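Local coordinates for protein probable glutathione reductase (Sinorhizobium meliloti, PDB 4DNA) that probably reduces glutathione disulfide to glutathione with NADPH, as an FAD-containing homodimer of the pyridine nucleotide-disulfide oxidoreductase family, at residues F9-G14 with I139-H144; D5-V10 with G28-I33. All coordinates share one frame; numbering follows the deposited sequence.

Interaction 1: residues F9-G14 with I139-H144. With FAD (flavin-adenine dinucleotide), chain C.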
ATOM      1  N   PHE A   9     -30.793  25.692   5.480  1.00 85.61           N
ATOM      2  CA  PHE A   9     -30.763  25.362   4.060  1.00 84.46           C
ATOM      3  C   PHE A   9     -29.326  25.165   3.586  1.00 81.84           C
ATOM      4  O   PHE A   9     -28.441  25.958   3.917  1.00 80.73           O
ATOM      5  CB  PHE A   9     -31.471  26.420   3.207  1.00 85.33           C
ATOM      6  CG  PHE A   9     -31.883  25.915   1.852  1.00 85.09           C
ATOM      7  CD1 PHE A   9     -30.958  25.826   0.810  1.00 83.50           C
ATOM      8  CD2 PHE A   9     -33.184  25.503   1.622  1.00 85.88           C
ATOM      9  CE1 PHE A   9     -31.328  25.349  -0.433  1.00 83.32           C
ATOM     10  CE2 PHE A   9     -33.561  25.028   0.381  1.00 86.12           C
ATOM     11  CZ  PHE A   9     -32.633  24.949  -0.647  1.00 85.24           C
ATOM     12  N   VAL A  10     -29.118  24.095   2.822  1.00 79.69           N
ATOM     13  CA  VAL A  10     -27.824  23.741   2.246  1.00 77.13           C
ATOM     14  C   VAL A  10     -27.936  23.818   0.724  1.00 76.20           C
ATOM     15  O   VAL A  10     -28.700  23.064   0.120  1.00 76.85           O
ATOM     16  CB  VAL A  10     -27.416  22.299   2.637  1.00 75.14           C
ATOM     17  CG1 VAL A  10     -26.169  21.862   1.894  1.00 74.10           C
ATOM     18  CG2 VAL A  10     -27.194  22.176   4.129  1.00 75.24           C
ATOM     19  N   ILE A  11     -27.191  24.722   0.101  1.00 74.55           N
ATOM     20  CA  ILE A  11     -27.181  24.790  -1.352  1.00 74.21           C
ATOM     21  C   ILE A  11     -26.019  23.979  -1.908  1.00 73.08           C
ATOM     22  O   ILE A  11     -24.859  24.338  -1.706  1.00 72.43           O
ATOM     23  CB  ILE A  11     -27.062  26.228  -1.885  1.00 74.37           C
ATOM     24  CG1 ILE A  11     -28.060  27.156  -1.200  1.00 76.69           C
ATOM     25  CG2 ILE A  11     -27.292  26.239  -3.387  1.00 76.32           C
ATOM     26  CD1 ILE A  11     -27.863  28.625  -1.531  1.00 77.72           C
ATOM     27  N   GLY A  12     -26.337  22.900  -2.618  1.00 71.62           N
ATOM     28  CA  GLY A  12     -25.323  22.063  -3.263  1.00 72.01           C
ATOM     29  C   GLY A  12     -25.250  20.682  -2.647  1.00 74.27           C
ATOM     30  O   GLY A  12     -25.045  20.556  -1.445  1.00 75.17           O
ATOM     31  N   GLY A  13     -25.420  19.643  -3.465  1.00 73.69           N
ATOM     32  CA  GLY A  13     -25.512  18.280  -2.961  1.00 73.07           C
ATOM     33  C   GLY A  13     -24.277  17.446  -3.204  1.00 72.86           C
ATOM     34  O   GLY A  13     -24.364  16.245  -3.460  1.00 74.02           O
ATOM     35  N   GLY A  14     -23.118  18.084  -3.143  1.00 72.34           N
ATOM     36  CA  GLY A  14     -21.863  17.370  -3.256  1.00 72.44           C
ATOM     37  C   GLY A  14     -21.379  16.943  -1.885  1.00 72.64           C
ATOM     38  O   GLY A  14     -22.149  16.921  -0.921  1.00 72.52           O
ATOM     39  N   ILE A 139     -23.420  27.271   1.789  1.00 71.46           N
ATOM     40  CA  ILE A 139     -23.201  27.287   0.357  1.00 72.13           C
ATOM     41  C   ILE A 139     -22.086  26.291  -0.007  1.00 70.79           C
ATOM     42  O   ILE A 139     -20.901  26.636  -0.032  1.00 69.15           O
ATOM     43  CB  ILE A 139     -22.885  28.718  -0.124  1.00 71.40           C
ATOM     44  CG1 ILE A 139     -24.084  29.613   0.119  1.00 72.35           C
ATOM     45  CG2 ILE A 139     -22.539  28.743  -1.601  1.00 71.86           C
ATOM     46  CD1 ILE A 139     -23.757  31.080  -0.006  1.00 74.45           C
ATOM     47  N   ALA A 140     -22.481  25.052  -0.272  1.00 70.99           N
ATOM     48  CA  ALA A 140     -21.539  23.996  -0.619  1.00 69.01           C
ATOM     49  C   ALA A 140     -21.697  23.648  -2.087  1.00 69.94           C
ATOM     50  O   ALA A 140     -22.002  22.514  -2.464  1.00 72.90           O
ATOM     51  CB  ALA A 140     -21.763  22.782   0.258  1.00 72.25           C
ATOM     52  N   VAL A 141     -21.454  24.655  -2.906  1.00 71.11           N
ATOM     53  CA  VAL A 141     -21.834  24.673  -4.309  1.00 72.85           C
ATOM     54  C   VAL A 141     -20.757  24.101  -5.248  1.00 72.48           C
ATOM     55  O   VAL A 141     -21.055  23.701  -6.378  1.00 72.44           O
ATOM     56  CB  VAL A 141     -22.260  26.123  -4.664  1.00 73.97           C
ATOM     57  CG1 VAL A 141     -21.577  26.664  -5.900  1.00 73.97           C
ATOM     58  CG2 VAL A 141     -23.771  26.237  -4.739  1.00 75.06           C
ATOM     59  N   GLY A 142     -19.511  24.058  -4.774  1.00 70.73           N
ATOM     60  CA  GLY A 142     -18.386  23.607  -5.589  1.00 69.90           C
ATOM     61  C   GLY A 142     -18.138  24.454  -6.828  1.00 71.30           C
ATOM     62  O   GLY A 142     -18.821  25.456  -7.052  1.00 72.06           O
ATOM     63  N   GLY A 143     -17.159  24.041  -7.635  1.00 71.24           N
ATOM     64  CA  GLY A 143     -16.821  24.712  -8.888  1.00 71.33           C
ATOM     65  C   GLY A 143     -17.176  23.889 -10.113  1.00 71.47           C
ATOM     66  O   GLY A 143     -18.019  23.002 -10.042  1.00 71.28           O
ATOM     67  N   HIS A 144     -16.522  24.192 -11.232  1.00 71.55           N
ATOM     68  CA  HIS A 144     -16.749  23.532 -12.519  1.00 70.11           C
ATOM     69  C   HIS A 144     -15.522  23.724 -13.356  1.00 73.30           C
ATOM     70  O   HIS A 144     -14.731  24.623 -13.068  1.00 73.80           O
ATOM     71  CB  HIS A 144     -17.962  24.116 -13.237  1.00 73.36           C
ATOM     72  CG  HIS A 144     -17.872  25.608 -13.487  1.00 75.12           C
ATOM     73  ND1 HIS A 144     -17.035  26.145 -14.395  1.00 75.64           N
ATOM     74  CD2 HIS A 144     -18.560  26.676 -12.912  1.00 74.97           C
ATOM     75  CE1 HIS A 144     -17.175  27.482 -14.397  1.00 79.42           C
ATOM     76  NE2 HIS A 144     -18.107  27.805 -13.487  1.00 77.06           N
TER
HETATM   77  PA  FAD C 500     -19.093  19.356  -5.240  1.00 71.98           P
HETATM   78  O1A FAD C 500     -18.380  20.081  -6.368  1.00 70.48           O
HETATM   79  O2A FAD C 500     -18.781  17.923  -4.871  1.00 72.80           O
HETATM   80  O5B FAD C 500     -20.676  19.428  -5.498  1.00 72.78           O
HETATM   81  C5B FAD C 500     -21.469  20.578  -5.175  1.00 72.43           C
HETATM   82  C4B FAD C 500     -22.815  20.352  -5.843  1.00 72.55           C
HETATM   83  O4B FAD C 500     -23.623  21.528  -5.875  1.00 71.01           O
HETATM   84  C3B FAD C 500     -22.609  19.918  -7.282  1.00 72.84           C
HETATM   85  O3B FAD C 500     -23.224  18.635  -7.461  1.00 71.60           O
HETATM   86  C2B FAD C 500     -23.247  21.018  -8.108  1.00 72.62           C
HETATM   87  O2B FAD C 500     -23.861  20.498  -9.287  1.00 72.55           O
HETATM   88  C1B FAD C 500     -24.261  21.627  -7.150  1.00 73.72           C
HETATM   89  N9A FAD C 500     -24.562  23.055  -7.406  1.00 74.97           N
HETATM   90  C8A FAD C 500     -23.691  23.948  -7.912  1.00 75.00           C
HETATM   91  N7A FAD C 500     -24.229  25.188  -8.009  1.00 76.00           N
HETATM   92  C5A FAD C 500     -25.479  25.090  -7.544  1.00 76.74           C
HETATM   93  C6A FAD C 500     -26.581  26.051  -7.372  1.00 78.41           C
HETATM   94  N6A FAD C 500     -26.371  27.334  -7.755  1.00 79.46           N
HETATM   95  N1A FAD C 500     -27.748  25.590  -6.848  1.00 78.97           N
HETATM   96  C2A FAD C 500     -27.898  24.290  -6.496  1.00 78.08           C
HETATM   97  N3A FAD C 500     -26.924  23.359  -6.628  1.00 77.06           N
HETATM   98  C4A FAD C 500     -25.707  23.692  -7.140  1.00 76.58           C
HETATM   99  N1  FAD C 500     -10.543  14.921  -4.619  1.00 64.60           N
HETATM  100  C2  FAD C 500      -9.891  14.002  -3.871  1.00 64.16           C
HETATM  101  O2  FAD C 500      -9.811  14.167  -2.634  1.00 64.41           O
HETATM  102  N3  FAD C 500      -9.323  12.915  -4.424  1.00 64.02           N
HETATM  103  C4  FAD C 500      -9.357  12.661  -5.748  1.00 64.26           C
HETATM  104  O4  FAD C 500      -8.822  11.627  -6.217  1.00 64.22           O
HETATM  105  C4X FAD C 500     -10.050  13.631  -6.632  1.00 64.55           C
HETATM  106  N5  FAD C 500     -10.135  13.449  -7.968  1.00 64.58           N
HETATM  107  C5X FAD C 500     -10.787  14.360  -8.740  1.00 65.29           C
HETATM  108  C6  FAD C 500     -10.872  14.172 -10.120  1.00 65.50           C
HETATM  109  C7  FAD C 500     -11.532  15.108 -10.924  1.00 65.90           C
HETATM  110  C7M FAD C 500     -11.600  14.857 -12.410  1.00 66.33           C
HETATM  111  C8  FAD C 500     -12.169  16.313 -10.304  1.00 66.03           C
HETATM  112  C8M FAD C 500     -12.905  17.346 -11.115  1.00 66.53           C
HETATM  113  C9  FAD C 500     -12.083  16.503  -8.932  1.00 66.02           C
HETATM  114  C9A FAD C 500     -11.416  15.578  -8.130  1.00 65.10           C
HETATM  115  N10 FAD C 500     -11.339  15.781  -6.738  1.00 65.06           N
HETATM  116  C10 FAD C 500     -10.657  14.813  -5.963  1.00 64.81           C
HETATM  117  C1' FAD C 500     -11.953  16.981  -6.139  1.00 65.65           C
HETATM  118  C2' FAD C 500     -13.290  16.708  -5.466  1.00 67.39           C
HETATM  119  O2' FAD C 500     -14.180  16.091  -6.402  1.00 66.91           O
HETATM  120  C3' FAD C 500     -13.881  18.002  -4.904  1.00 69.69           C
HETATM  121  O3' FAD C 500     -12.864  18.661  -4.142  1.00 68.86           O
HETATM  122  C4' FAD C 500     -15.102  17.770  -4.013  1.00 68.81           C
HETATM  123  O4' FAD C 500     -16.181  17.257  -4.804  1.00 70.33           O
HETATM  124  C5' FAD C 500     -15.543  19.058  -3.339  1.00 70.03           C
HETATM  125  O5' FAD C 500     -16.958  19.022  -3.168  1.00 71.78           O
HETATM  126  P   FAD C 500     -17.857  20.322  -2.831  1.00 71.47           P
HETATM  127  O1P FAD C 500     -18.522  20.132  -1.480  1.00 71.86           O
HETATM  128  O2P FAD C 500     -17.070  21.579  -3.116  1.00 71.28           O
HETATM  129  O3P FAD C 500     -19.050  20.256  -3.905  1.00 72.18           O
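In the Rossmann-type FAD-binding fold, Ile11 and Gly12, where strand 6-11 runs into the glycine-rich turn, meet Ile139, Ala140 and Val141 at the end of strand 137-139. One parallel bridge, Ile11 with Ile139, is closed by a bent hydrogen bond from Ala140 N to Ile11 O of 2.9 Å, with 132° at the hydrogen. Past it the regular strand pairing stops but the chains stay close, joined by a CA-H...O contact between Gly12 CA and Ala140 O (3.4 Å). A side chain on Gly12 would run into that carbonyl, and Gly12 CA also lies 3.2 Å from FAD O4B. Gly14 CA and Gly142 CA likewise come close to FAD, at O5B and at the pyrophosphate, where a CB on either glycine would clash with the cofactor. Ile11 holds CG2 anti to its backbone N, which sets this methyl against Val141 CG2 at 3.8 Å and FAD N1A at 3.6 Å. Val141 CG2 approaches the same face of the adenine, 3.5 Å from C5A, and so the two branches form an apolar floor under the base. Farther from the adenine, on the same face of the sheet, Ile11 CD1 packs on Ile139 CG1 at 4.2 Å. Gly14 is the N-cap of helix 15-25, strand 31-35 lies along the other edge of strand 6-11, Ala115 of strand 115-117 touches Ile11, and Asn269 holds Val141 O.

Interaction 2: residues D5-V10 with G28-I33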
ATOM      1  N   ASP A   5     -38.806  28.814   7.802  1.00100.44           N
ATOM      2  CA  ASP A   5     -39.176  27.539   7.198  1.00 99.70           C
ATOM      3  C   ASP A   5     -38.253  26.423   7.668  1.00 97.46           C
ATOM      4  O   ASP A   5     -38.713  25.366   8.082  1.00 97.70           O
ATOM      5  CB  ASP A   5     -39.137  27.626   5.670  1.00 98.48           C
ATOM      6  CG  ASP A   5     -40.035  28.718   5.120  1.00101.33           C
ATOM      7  OD1 ASP A   5     -41.134  28.961   5.674  1.00102.75           O
ATOM      8  OD2 ASP A   5     -39.636  29.331   4.114  1.00101.42           O
ATOM      9  N   TYR A   6     -36.951  26.663   7.603  1.00 95.79           N
ATOM     10  CA  TYR A   6     -35.978  25.657   8.008  1.00 94.23           C
ATOM     11  C   TYR A   6     -34.989  26.251   8.988  1.00 93.46           C
ATOM     12  O   TYR A   6     -34.875  27.467   9.099  1.00 94.89           O
ATOM     13  CB  TYR A   6     -35.234  25.099   6.787  1.00 91.94           C
ATOM     14  CG  TYR A   6     -36.149  24.567   5.707  1.00 91.67           C
ATOM     15  CD1 TYR A   6     -36.737  23.313   5.822  1.00 91.60           C
ATOM     16  CD2 TYR A   6     -36.427  25.323   4.574  1.00 92.59           C
ATOM     17  CE1 TYR A   6     -37.581  22.824   4.836  1.00 93.02           C
ATOM     18  CE2 TYR A   6     -37.269  24.845   3.581  1.00 92.96           C
ATOM     19  CZ  TYR A   6     -37.844  23.596   3.713  1.00 92.82           C
ATOM     20  OH  TYR A   6     -38.683  23.120   2.725  1.00 92.67           O
ATOM     21  N   ASP A   7     -34.286  25.393   9.713  1.00 92.53           N
ATOM     22  CA  ASP A   7     -33.201  25.864  10.552  1.00 93.42           C
ATOM     23  C   ASP A   7     -31.978  26.043   9.671  1.00 89.94           C
ATOM     24  O   ASP A   7     -31.181  26.957   9.884  1.00 88.87           O
ATOM     25  CB  ASP A   7     -32.918  24.882  11.691  1.00 93.00           C
ATOM     26  CG  ASP A   7     -34.075  24.779  12.669  1.00 99.04           C
ATOM     27  OD1 ASP A   7     -34.257  25.705  13.498  1.00 99.42           O
ATOM     28  OD2 ASP A   7     -34.813  23.769  12.609  1.00100.71           O
ATOM     29  N   LEU A   8     -31.856  25.182   8.661  1.00 89.18           N
ATOM     30  CA  LEU A   8     -30.654  25.129   7.844  1.00 85.82           C
ATOM     31  C   LEU A   8     -30.912  24.734   6.397  1.00 85.87           C
ATOM     32  O   LEU A   8     -31.187  23.571   6.116  1.00 85.42           O
ATOM     33  CB  LEU A   8     -29.639  24.153   8.444  1.00 84.21           C
ATOM     34  CG  LEU A   8     -28.381  23.988   7.587  1.00 82.28           C
ATOM     35  CD1 LEU A   8     -27.422  25.158   7.779  1.00 81.26           C
ATOM     36  CD2 LEU A   8     -27.692  22.675   7.893  1.00 79.53           C
ATOM     37  N   PHE A   9     -30.793  25.692   5.480  1.00 85.61           N
ATOM     38  CA  PHE A   9     -30.763  25.362   4.060  1.00 84.46           C
ATOM     39  C   PHE A   9     -29.326  25.165   3.586  1.00 81.84           C
ATOM     40  O   PHE A   9     -28.441  25.958   3.917  1.00 80.73           O
ATOM     41  CB  PHE A   9     -31.471  26.420   3.207  1.00 85.33           C
ATOM     42  CG  PHE A   9     -31.883  25.915   1.852  1.00 85.09           C
ATOM     43  CD1 PHE A   9     -30.958  25.826   0.810  1.00 83.50           C
ATOM     44  CD2 PHE A   9     -33.184  25.503   1.622  1.00 85.88           C
ATOM     45  CE1 PHE A   9     -31.328  25.349  -0.433  1.00 83.32           C
ATOM     46  CE2 PHE A   9     -33.561  25.028   0.381  1.00 86.12           C
ATOM     47  CZ  PHE A   9     -32.633  24.949  -0.647  1.00 85.24           C
ATOM     48  N   VAL A  10     -29.118  24.095   2.822  1.00 79.69           N
ATOM     49  CA  VAL A  10     -27.824  23.741   2.246  1.00 77.13           C
ATOM     50  C   VAL A  10     -27.936  23.818   0.724  1.00 76.20           C
ATOM     51  O   VAL A  10     -28.700  23.064   0.120  1.00 76.85           O
ATOM     52  CB  VAL A  10     -27.416  22.299   2.637  1.00 75.14           C
ATOM     53  CG1 VAL A  10     -26.169  21.862   1.894  1.00 74.10           C
ATOM     54  CG2 VAL A  10     -27.194  22.176   4.129  1.00 75.24           C
ATOM     55  N   GLY A  28     -31.905  16.539  14.759  1.00 92.41           N
ATOM     56  CA  GLY A  28     -33.284  16.992  14.904  1.00 94.14           C
ATOM     57  C   GLY A  28     -33.503  18.436  14.495  1.00 94.83           C
ATOM     58  O   GLY A  28     -34.357  19.122  15.067  1.00 97.56           O
ATOM     59  N   LYS A  29     -32.730  18.901  13.515  1.00 92.52           N
ATOM     60  CA  LYS A  29     -32.899  20.242  12.958  1.00 92.95           C
ATOM     61  C   LYS A  29     -33.713  20.162  11.674  1.00 91.60           C
ATOM     62  O   LYS A  29     -33.557  19.223  10.888  1.00 91.30           O
ATOM     63  CB  LYS A  29     -31.541  20.901  12.649  1.00 91.09           C
ATOM     64  CG  LYS A  29     -30.552  20.993  13.810  1.00 90.88           C
ATOM     65  CD  LYS A  29     -30.879  22.124  14.778  1.00 93.48           C
ATOM     66  CE  LYS A  29     -29.934  22.117  15.977  1.00 91.91           C
ATOM     67  NZ  LYS A  29     -30.428  22.943  17.115  1.00 92.43           N
ATOM     68  N   LYS A  30     -34.584  21.142  11.468  1.00 91.32           N
ATOM     69  CA  LYS A  30     -35.245  21.310  10.180  1.00 93.69           C
ATOM     70  C   LYS A  30     -34.193  21.678   9.125  1.00 91.59           C
ATOM     71  O   LYS A  30     -33.686  22.805   9.118  1.00 91.76           O
ATOM     72  CB  LYS A  30     -36.291  22.417  10.274  1.00 97.29           C
ATOM     73  CG  LYS A  30     -37.654  21.996  10.796  1.00 99.79           C
ATOM     74  CD  LYS A  30     -38.671  22.005   9.666  1.00 98.60           C
ATOM     75  CE  LYS A  30     -39.890  22.832  10.036  1.00 99.01           C
ATOM     76  NZ  LYS A  30     -40.520  23.405   8.815  1.00 99.08           N
ATOM     77  N   VAL A  31     -33.857  20.731   8.252  1.00 88.18           N
ATOM     78  CA  VAL A  31     -32.852  20.964   7.205  1.00 87.03           C
ATOM     79  C   VAL A  31     -33.485  20.808   5.825  1.00 86.37           C
ATOM     80  O   VAL A  31     -34.364  19.969   5.639  1.00 89.08           O
ATOM     81  CB  VAL A  31     -31.648  19.983   7.328  1.00 85.63           C
ATOM     82  CG1 VAL A  31     -30.593  20.250   6.266  1.00 82.86           C
ATOM     83  CG2 VAL A  31     -31.012  20.052   8.711  1.00 86.77           C
ATOM     84  N   ALA A  32     -33.049  21.612   4.864  1.00 85.29           N
ATOM     85  CA  ALA A  32     -33.424  21.412   3.462  1.00 86.16           C
ATOM     86  C   ALA A  32     -32.184  21.435   2.552  1.00 83.89           C
ATOM     87  O   ALA A  32     -31.233  22.176   2.812  1.00 83.11           O
ATOM     88  CB  ALA A  32     -34.435  22.459   3.031  1.00 87.17           C
ATOM     89  N   ILE A  33     -32.186  20.627   1.495  1.00 82.65           N
ATOM     90  CA  ILE A  33     -31.035  20.577   0.584  1.00 80.53           C
ATOM     91  C   ILE A  33     -31.430  20.496  -0.895  1.00 81.00           C
ATOM     92  O   ILE A  33     -32.306  19.714  -1.275  1.00 82.69           O
ATOM     93  CB  ILE A  33     -30.023  19.458   0.979  1.00 80.30           C
ATOM     94  CG1 ILE A  33     -28.831  19.410  -0.001  1.00 78.08           C
ATOM     95  CG2 ILE A  33     -30.714  18.106   1.124  1.00 79.79           C
ATOM     96  CD1 ILE A  33     -27.577  18.750   0.539  1.00 75.24           C
TER
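The Ala32 methyl sits in the corner between the Tyr6 and Phe9 rings, in the closely packed part of the contact. Its CB stands 3.5 Å above the centre of the Tyr6 ring, only 4° off the normal, in a CH-pi contact, and also meets Phe9 CD2 at 3.6 Å. Tyr6 turns CG anti to its carbonyl carbon (chi1 -54°), which lays the ring flat over the methyl, while OH is hydrogen-bonded to Glu109. An alanine in place of Tyr6 would probably leave the Ala32 methyl without its cover on that side and Glu109 without this hydroxyl partner. Between the rings and the opposite face run the parallel strands 8-10 and 31-33 of a beta-alpha-beta unit, 15° apart, joined by Ala32 N to Leu8 O (3.0 Å) and Val10 N to Ala32 O (2.9 Å). On that opposite face Leu8 lies beside Val31 and Val10 CG1 lies 3.7 Å from Ile33 CD1, with helix 15-25 covering Leu8 and Val31 through Ala24. Toward solvent the packing gives way to polar grips around the exposed Lys30. Its carbonyl O accepts from both Asp7 N and Leu8 N, and its N gives a bond of 2.9 Å to Asp7 OD2 at the anti lone pair. The lysine chain, bent at chi2 and chi3, crosses the Asp7 side chain at about a right angle and carries NZ to Asp5 O, 2.8 Å away.

From the N terminus, residues 5-14 serve both contacts, which share Phe9 and Val10. Interaction 2 closes first: the chain leaves strand 6-11, passes through the glycine turn and helix 15-25, and returns after a gap of 17 residues to lay strand 31-35 along one edge. Interaction 1 closes much later, across 124 residues that take in helix 15-25 and strand 31-35, when the end of strand 137-139 reaches the other edge. Starting from the same stretch, the two loops overlap and are not strictly nested. Strand 6-11 ends up inside the parallel sheet, between its two partners, and Ile33 CD1 of interaction 2 packs against Gly12 and Gly13 at the cofactor turn of interaction 1.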